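Long-range contacts in periplasmic binding protein (Mycobacterium smegmatis, PDB 4MDY), which probably captures an iron complex outside the cell membrane and delivers it to an ABC transporter: residues R18-D23 and V122-S127; A102-L107 and A129-W134. All coordinates share one frame; numbering follows the deposited sequence.

Interaction 1: residues R18-D23 and V122-S127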
ATOM      1  N   ARG A  18     -15.957  12.123   8.464  1.00 22.43           N
ATOM      2  CA  ARG A  18     -16.908  12.010   7.370  1.00 24.98           C
ATOM      3  C   ARG A  18     -16.380  11.030   6.336  1.00 21.35           C
ATOM      4  O   ARG A  18     -15.227  11.120   5.912  1.00 24.33           O
ATOM      5  CB  ARG A  18     -17.145  13.385   6.747  1.00 29.16           C
ATOM      6  CG  ARG A  18     -17.429  14.453   7.791  1.00 36.99           C
ATOM      7  CD  ARG A  18     -17.765  15.788   7.154  1.00 47.04           C
ATOM      8  NE  ARG A  18     -19.099  15.780   6.546  1.00 57.38           N
ATOM      9  CZ  ARG A  18     -20.238  16.102   7.169  1.00 59.53           C
ATOM     10  NH1 ARG A  18     -20.245  16.467   8.453  1.00 57.27           N
ATOM     11  NH2 ARG A  18     -21.387  16.062   6.495  1.00 58.07           N
ATOM     12  N   HIS A  19     -17.220  10.082   5.948  1.00 22.57           N
ATOM     13  CA  HIS A  19     -16.803   9.017   5.044  1.00 21.81           C
ATOM     14  C   HIS A  19     -17.943   8.657   4.080  1.00 21.49           C
ATOM     15  O   HIS A  19     -18.991   9.322   4.059  1.00 22.13           O
ATOM     16  CB  HIS A  19     -16.323   7.803   5.864  1.00 20.95           C
ATOM     17  CG  HIS A  19     -17.300   7.349   6.901  1.00 17.74           C
ATOM     18  ND1 HIS A  19     -18.514   6.788   6.579  1.00 19.91           N
ATOM     19  CD2 HIS A  19     -17.253   7.384   8.253  1.00 18.18           C
ATOM     20  CE1 HIS A  19     -19.174   6.495   7.683  1.00 20.96           C
ATOM     21  NE2 HIS A  19     -18.433   6.849   8.715  1.00 20.21           N
ATOM     22  N   ALA A  20     -17.740   7.607   3.293  1.00 19.79           N
ATOM     23  CA  ALA A  20     -18.673   7.235   2.223  1.00 23.29           C
ATOM     24  C   ALA A  20     -20.094   6.925   2.702  1.00 23.08           C
ATOM     25  O   ALA A  20     -21.039   7.048   1.936  1.00 23.09           O
ATOM     26  CB  ALA A  20     -18.125   6.053   1.439  1.00 23.30           C
ATOM     27  N   PHE A  21     -20.232   6.505   3.955  1.00 23.71           N
ATOM     28  CA  PHE A  21     -21.525   6.107   4.517  1.00 26.70           C
ATOM     29  C   PHE A  21     -22.063   7.076   5.571  1.00 26.56           C
ATOM     30  O   PHE A  21     -22.969   6.740   6.332  1.00 29.41           O
ATOM     31  CB  PHE A  21     -21.390   4.687   5.059  1.00 26.96           C
ATOM     32  CG  PHE A  21     -20.846   3.734   4.039  1.00 26.06           C
ATOM     33  CD1 PHE A  21     -21.572   3.459   2.888  1.00 27.38           C
ATOM     34  CD2 PHE A  21     -19.595   3.161   4.188  1.00 27.29           C
ATOM     35  CE1 PHE A  21     -21.078   2.607   1.922  1.00 26.65           C
ATOM     36  CE2 PHE A  21     -19.093   2.299   3.224  1.00 28.85           C
ATOM     37  CZ  PHE A  21     -19.836   2.024   2.090  1.00 30.71           C
ATOM     38  N   GLY A  22     -21.519   8.288   5.584  1.00 27.59           N
ATOM     39  CA  GLY A  22     -21.973   9.337   6.477  1.00 29.16           C
ATOM     40  C   GLY A  22     -20.900   9.728   7.470  1.00 27.39           C
ATOM     41  O   GLY A  22     -19.722   9.804   7.124  1.00 31.59           O
ATOM     42  N   ASP A  23     -21.322   9.968   8.708  1.00 25.87           N
ATOM     43  CA  ASP A  23     -20.455  10.471   9.758  1.00 26.03           C
ATOM     44  C   ASP A  23     -20.256   9.409  10.830  1.00 25.13           C
ATOM     45  O   ASP A  23     -21.166   8.634  11.113  1.00 25.72           O
ATOM     46  CB  ASP A  23     -21.078  11.710  10.405  1.00 28.10           C
ATOM     47  CG  ASP A  23     -21.072  12.927   9.491  1.00 34.22           C
ATOM     48  OD1 ASP A  23     -20.589  12.840   8.340  1.00 36.26           O
ATOM     49  OD2 ASP A  23     -21.554  13.987   9.941  1.00 35.49           O
ATOM     50  N   VAL A 122     -14.809   3.446  10.910  1.00 19.15           N
ATOM     51  CA  VAL A 122     -14.238   4.392   9.949  1.00 19.60           C
ATOM     52  C   VAL A 122     -14.185   3.720   8.584  1.00 18.34           C
ATOM     53  O   VAL A 122     -13.473   2.724   8.402  1.00 17.75           O
ATOM     54  CB  VAL A 122     -12.810   4.837  10.346  1.00 19.87           C
ATOM     55  CG1 VAL A 122     -12.312   5.933   9.402  1.00 19.78           C
ATOM     56  CG2 VAL A 122     -12.765   5.317  11.787  1.00 21.51           C
ATOM     57  N   ALA A 123     -14.939   4.274   7.636  1.00 19.92           N
ATOM     58  CA  ALA A 123     -15.021   3.760   6.273  1.00 21.09           C
ATOM     59  C   ALA A 123     -14.146   4.546   5.307  1.00 19.97           C
ATOM     60  O   ALA A 123     -13.620   5.620   5.634  1.00 18.81           O
ATOM     61  CB  ALA A 123     -16.466   3.797   5.786  1.00 21.07           C
ATOM     62  N   GLN A 124     -14.015   4.003   4.103  1.00 20.31           N
ATOM     63  CA  GLN A 124     -13.395   4.711   2.993  1.00 21.07           C
ATOM     64  C   GLN A 124     -14.071   6.075   2.812  1.00 21.34           C
ATOM     65  O   GLN A 124     -15.247   6.257   3.155  1.00 19.56           O
ATOM     66  CB  GLN A 124     -13.469   3.891   1.700  1.00 20.84           C
ATOM     67  CG  GLN A 124     -14.875   3.654   1.151  1.00 21.91           C
ATOM     68  CD  GLN A 124     -15.521   2.371   1.650  1.00 23.74           C
ATOM     69  OE1 GLN A 124     -15.238   1.895   2.754  1.00 22.41           O
ATOM     70  NE2 GLN A 124     -16.396   1.805   0.833  1.00 24.16           N
ATOM     71  N   THR A 125     -13.326   7.036   2.297  1.00 23.05           N
ATOM     72  CA  THR A 125     -13.828   8.412   2.233  1.00 25.53           C
ATOM     73  C   THR A 125     -14.737   8.644   1.038  1.00 26.06           C
ATOM     74  O   THR A 125     -15.668   9.450   1.111  1.00 30.17           O
ATOM     75  CB  THR A 125     -12.670   9.426   2.185  1.00 27.54           C
ATOM     76  OG1 THR A 125     -11.732   9.028   1.187  1.00 31.73           O
ATOM     77  CG2 THR A 125     -11.954   9.482   3.507  1.00 27.28           C
ATOM     78  N   GLY A 126     -14.464   7.947  -0.060  1.00 25.82           N
ATOM     79  CA  GLY A 126     -15.203   8.134  -1.302  1.00 29.35           C
ATOM     80  C   GLY A 126     -15.692   6.822  -1.880  1.00 29.27           C
ATOM     81  O   GLY A 126     -16.149   5.946  -1.149  1.00 29.13           O
ATOM     82  N   SER A 127     -15.573   6.682  -3.195  1.00 30.98           N
ATOM     83  CA  SER A 127     -16.196   5.578  -3.928  1.00 34.45           C
ATOM     84  C   SER A 127     -15.294   4.356  -4.171  1.00 34.77           C
ATOM     85  O   SER A 127     -15.694   3.430  -4.877  1.00 35.08           O
ATOM     86  CB  SER A 127     -16.704   6.107  -5.268  1.00 38.80           C
ATOM     87  OG  SER A 127     -15.626   6.585  -6.051  1.00 43.60           O
TER
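A two-residue beta hairpin, formed by strands 15-19 and 22-26, rests its turn on the chain that leaves strand 121-123, an outermost strand of a three-stranded parallel sheet. The two paths run nearly perpendicular, so the contact is made at a corner rather than strand to strand. One backbone bond crosses it: Ala20 N donates to Gln124 O at 2.8 Å, nearly straight at 161°, with the donor in the carbonyl plane. Beside it the methyl of Ala20 presses against the carbonyl oxygen of Gly126.

The small methyl of Ala123 is shared by two rings. It lies over one face of the His19 imidazole, a CH-pi contact with CB 4.0 Å from the ring centroid, and it meets the edge of Phe21, where CD2 is 3.6 Å away. Further along the same side of Phe21, at CE2 and CZ, the Gln124 amide stands almost upright to the ring plane, NE2 3.6 Å from CE2; its NE2 is hydrogen-bonded to Leu107 O.

The turn itself, type I from His19 to Gly22, sets these groups in place. His19 N and Gly22 O, then Gly22 N and His19 O, close the hairpin. The crowded chi1 of His19, 52°, folds the ring back beneath the turn, and NE2 bonds Thr24 OG1, while Tyr112 of helix 109-116 meets both aromatic rings. Gly22 O sits over the imidazole face opposite Ala123. The ring's rotation is fixed at its edge, where Phe21 N donates to His19 ND1 in the ring plane at 3.1 Å.

Interaction 2: residues A102-L107 and A129-W134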
ATOM      1  N   ALA A 102     -11.934   0.425   8.861  1.00 16.80           N
ATOM      2  CA  ALA A 102     -12.214  -0.363   7.671  1.00 18.84           C
ATOM      3  C   ALA A 102     -12.265   0.509   6.419  1.00 17.37           C
ATOM      4  O   ALA A 102     -13.287   0.593   5.736  1.00 16.81           O
ATOM      5  CB  ALA A 102     -13.506  -1.150   7.845  1.00 18.27           C
ATOM      6  N   THR A 103     -11.139   1.142   6.114  1.00 18.42           N
ATOM      7  CA  THR A 103     -11.039   2.012   4.951  1.00 17.81           C
ATOM      8  C   THR A 103     -10.590   1.241   3.710  1.00 17.29           C
ATOM      9  O   THR A 103     -10.833   1.681   2.592  1.00 16.55           O
ATOM     10  CB  THR A 103     -10.055   3.174   5.210  1.00 17.85           C
ATOM     11  OG1 THR A 103      -8.752   2.649   5.485  1.00 19.38           O
ATOM     12  CG2 THR A 103     -10.507   4.007   6.383  1.00 19.52           C
ATOM     13  N   ASN A 104      -9.968   0.077   3.917  1.00 17.86           N
ATOM     14  CA  ASN A 104      -9.396  -0.727   2.841  1.00 18.36           C
ATOM     15  C   ASN A 104      -9.809  -2.189   3.014  1.00 18.94           C
ATOM     16  O   ASN A 104      -8.967  -3.088   3.062  1.00 17.97           O
ATOM     17  CB  ASN A 104      -7.870  -0.588   2.869  1.00 19.36           C
ATOM     18  CG  ASN A 104      -7.190  -1.151   1.631  1.00 16.51           C
ATOM     19  OD1 ASN A 104      -7.829  -1.465   0.628  1.00 17.04           O
ATOM     20  ND2 ASN A 104      -5.876  -1.260   1.692  1.00 19.80           N
ATOM     21  N   ALA A 105     -11.119  -2.396   3.108  1.00 20.77           N
ATOM     22  CA  ALA A 105     -11.706  -3.673   3.508  1.00 21.15           C
ATOM     23  C   ALA A 105     -12.863  -4.148   2.605  1.00 23.07           C
ATOM     24  O   ALA A 105     -13.475  -5.184   2.880  1.00 23.92           O
ATOM     25  CB  ALA A 105     -12.184  -3.559   4.949  1.00 22.84           C
ATOM     26  N   GLY A 106     -13.158  -3.407   1.536  1.00 21.33           N
ATOM     27  CA  GLY A 106     -14.286  -3.726   0.660  1.00 22.95           C
ATOM     28  C   GLY A 106     -15.637  -3.467   1.308  1.00 24.17           C
ATOM     29  O   GLY A 106     -16.637  -4.087   0.957  1.00 25.24           O
ATOM     30  N   LEU A 107     -15.668  -2.519   2.235  1.00 25.35           N
ATOM     31  CA  LEU A 107     -16.866  -2.224   3.001  1.00 25.88           C
ATOM     32  C   LEU A 107     -17.999  -1.725   2.105  1.00 26.54           C
ATOM     33  O   LEU A 107     -17.783  -0.856   1.261  1.00 27.03           O
ATOM     34  CB  LEU A 107     -16.534  -1.171   4.060  1.00 25.74           C
ATOM     35  CG  LEU A 107     -17.489  -0.981   5.227  1.00 29.15           C
ATOM     36  CD1 LEU A 107     -17.578  -2.253   6.059  1.00 30.35           C
ATOM     37  CD2 LEU A 107     -17.020   0.190   6.076  1.00 30.65           C
ATOM     38  N   ALA A 129     -13.644   1.224  -2.397  1.00 26.38           N
ATOM     39  CA  ALA A 129     -13.825   0.438  -1.176  1.00 22.84           C
ATOM     40  C   ALA A 129     -12.553  -0.314  -0.809  1.00 20.32           C
ATOM     41  O   ALA A 129     -12.378  -0.720   0.337  1.00 20.00           O
ATOM     42  CB  ALA A 129     -14.988  -0.524  -1.348  1.00 25.16           C
ATOM     43  N   PHE A 130     -11.690  -0.499  -1.806  1.00 19.71           N
ATOM     44  CA  PHE A 130     -10.327  -0.983  -1.628  1.00 20.97           C
ATOM     45  C   PHE A 130      -9.352   0.025  -2.234  1.00 19.46           C
ATOM     46  O   PHE A 130      -9.625   0.617  -3.276  1.00 17.32           O
ATOM     47  CB  PHE A 130     -10.123  -2.317  -2.342  1.00 23.99           C
ATOM     48  CG  PHE A 130     -10.608  -3.520  -1.573  1.00 24.93           C
ATOM     49  CD1 PHE A 130      -9.954  -3.935  -0.422  1.00 23.99           C
ATOM     50  CD2 PHE A 130     -11.686  -4.266  -2.033  1.00 26.58           C
ATOM     51  CE1 PHE A 130     -10.378  -5.048   0.271  1.00 24.58           C
ATOM     52  CE2 PHE A 130     -12.120  -5.386  -1.342  1.00 25.77           C
ATOM     53  CZ  PHE A 130     -11.462  -5.779  -0.191  1.00 25.34           C
ATOM     54  N   PHE A 131      -8.208   0.188  -1.585  1.00 20.90           N
ATOM     55  CA  PHE A 131      -7.076   0.933  -2.134  1.00 20.56           C
ATOM     56  C   PHE A 131      -7.414   2.360  -2.567  1.00 18.80           C
ATOM     57  O   PHE A 131      -7.004   2.801  -3.635  1.00 19.86           O
ATOM     58  CB  PHE A 131      -6.427   0.139  -3.274  1.00 22.95           C
ATOM     59  CG  PHE A 131      -6.028  -1.254  -2.872  1.00 25.71           C
ATOM     60  CD1 PHE A 131      -5.141  -1.456  -1.825  1.00 28.71           C
ATOM     61  CD2 PHE A 131      -6.550  -2.362  -3.523  1.00 28.37           C
ATOM     62  CE1 PHE A 131      -4.776  -2.733  -1.437  1.00 30.77           C
ATOM     63  CE2 PHE A 131      -6.188  -3.643  -3.137  1.00 29.86           C
ATOM     64  CZ  PHE A 131      -5.302  -3.827  -2.094  1.00 29.00           C
ATOM     65  N   GLU A 132      -8.156   3.074  -1.727  1.00 18.47           N
ATOM     66  CA  GLU A 132      -8.312   4.524  -1.882  1.00 19.54           C
ATOM     67  C   GLU A 132      -6.953   5.196  -1.666  1.00 18.54           C
ATOM     68  O   GLU A 132      -6.059   4.603  -1.048  1.00 18.52           O
ATOM     69  CB  GLU A 132      -9.342   5.073  -0.889  1.00 20.06           C
ATOM     70  CG  GLU A 132      -8.882   5.097   0.565  1.00 22.41           C
ATOM     71  CD  GLU A 132      -9.868   5.754   1.511  1.00 23.04           C
ATOM     72  OE1 GLU A 132     -10.884   6.329   1.063  1.00 28.55           O
ATOM     73  OE2 GLU A 132      -9.608   5.701   2.725  1.00 26.61           O
ATOM     74  N   PRO A 133      -6.780   6.433  -2.168  1.00 18.55           N
ATOM     75  CA  PRO A 133      -5.498   7.122  -1.995  1.00 17.67           C
ATOM     76  C   PRO A 133      -4.933   7.017  -0.566  1.00 16.89           C
ATOM     77  O   PRO A 133      -5.643   7.278   0.406  1.00 17.30           O
ATOM     78  CB  PRO A 133      -5.835   8.575  -2.360  1.00 17.87           C
ATOM     79  CG  PRO A 133      -6.907   8.439  -3.381  1.00 18.29           C
ATOM     80  CD  PRO A 133      -7.721   7.232  -2.972  1.00 17.78           C
ATOM     81  N   TRP A 134      -3.668   6.618  -0.449  1.00 17.00           N
ATOM     82  CA  TRP A 134      -3.049   6.398   0.867  1.00 16.11           C
ATOM     83  C   TRP A 134      -3.167   7.608   1.785  1.00 15.64           C
ATOM     84  O   TRP A 134      -3.363   7.463   2.978  1.00 13.60           O
ATOM     85  CB  TRP A 134      -1.580   5.935   0.743  1.00 16.19           C
ATOM     86  CG  TRP A 134      -0.572   6.993   0.432  1.00 16.28           C
ATOM     87  CD1 TRP A 134      -0.251   7.483  -0.804  1.00 16.56           C
ATOM     88  CD2 TRP A 134       0.252   7.695   1.366  1.00 16.51           C
ATOM     89  NE1 TRP A 134       0.722   8.448  -0.695  1.00 18.58           N
ATOM     90  CE2 TRP A 134       1.050   8.601   0.623  1.00 16.81           C
ATOM     91  CE3 TRP A 134       0.394   7.654   2.757  1.00 17.57           C
ATOM     92  CZ2 TRP A 134       1.977   9.456   1.228  1.00 18.46           C
ATOM     93  CZ3 TRP A 134       1.319   8.496   3.357  1.00 20.13           C
ATOM     94  CH2 TRP A 134       2.100   9.390   2.587  1.00 20.08           C
TER
HETATM   95  O   HOH W   1     -13.414  -0.546   2.957  1.00 19.39           O
HETATM   96  O   HOH W   2     -10.244   2.063  -0.091  1.00 17.10           O
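Direct hydrogen bonds show how two irregular loops, each following a parallel strand and leading into a helix, can be joined mainly through their backbones. Ala129 O reaches over the 102-107 loop and accepts Gly106 N at 3.0 Å, the donor standing above the carbonyl plane; a second, weak bond comes from Ala105 N. The one side chain in this direct network belongs to Asn104. With CG anti to its backbone N (chi1 -168°), it stretches across and offers OD1 to Phe131 N at 2.8 Å, an N-H that points well at the oxygen (160°) although it approaches from above the amide plane. Thr39 OG1 takes the ND2 end, so the amide is gripped at both ends.

Two waters fill in the polar contacts. Water 1 links Ala129 O, 2.8 Å away, with Ala105 N and Leu107 N, whereas water 2 receives Glu132 N and donates to Thr103 O.

Aromatic contacts cover this network. The Phe130 ring lies flat over the glycine, with Gly106 CA 3.7 Å from its centroid in a CH-pi contact and Gly106 N above the same face. Gly106, at a positive phi of 71°, lets its backbone come this close to the ring. Asn104 OD1 approaches the edge of Phe130 and one face of Phe131, whose ring is steeply inclined to the amide. Deeper in, Glu132 OE2 touches Thr103 CB at 3.6 Å, its OE1 being taken by Thr125.

Phe131 also meets Trp57, and its carbonyl accepts Trp196 NE1, a bridge from these strand-end loops to a separate part of the chain. Such loops at the ends of parallel strands line the cleft between the two lobes in periplasmic binding proteins, and a PEG molecule about 6 Å from the Phe131 side chain is consistent with a place near that cleft.

Both contacts draw on the same parallel sheet. Interaction 1 lies toward the periphery, its centre about 19 Å from that of the chain, and fixes a hairpin to the end of strand 121-123; interaction 2, at about 10 Å, ties the loops beyond strands 99-102 and 121-123 to each other. Each mixes buried and exposed residues. The outer one relies on small methyls, rings and a single crossing bond, the inner one on a shared backbone carbonyl, one asparagine amide and two bridging waters. They meet directly: Val122 O lies 2.8 Å from Ala102 N between neighbouring strands, Glu132 holds the backbone of Thr125, and Gln124 packs on both Thr103 and Ala129.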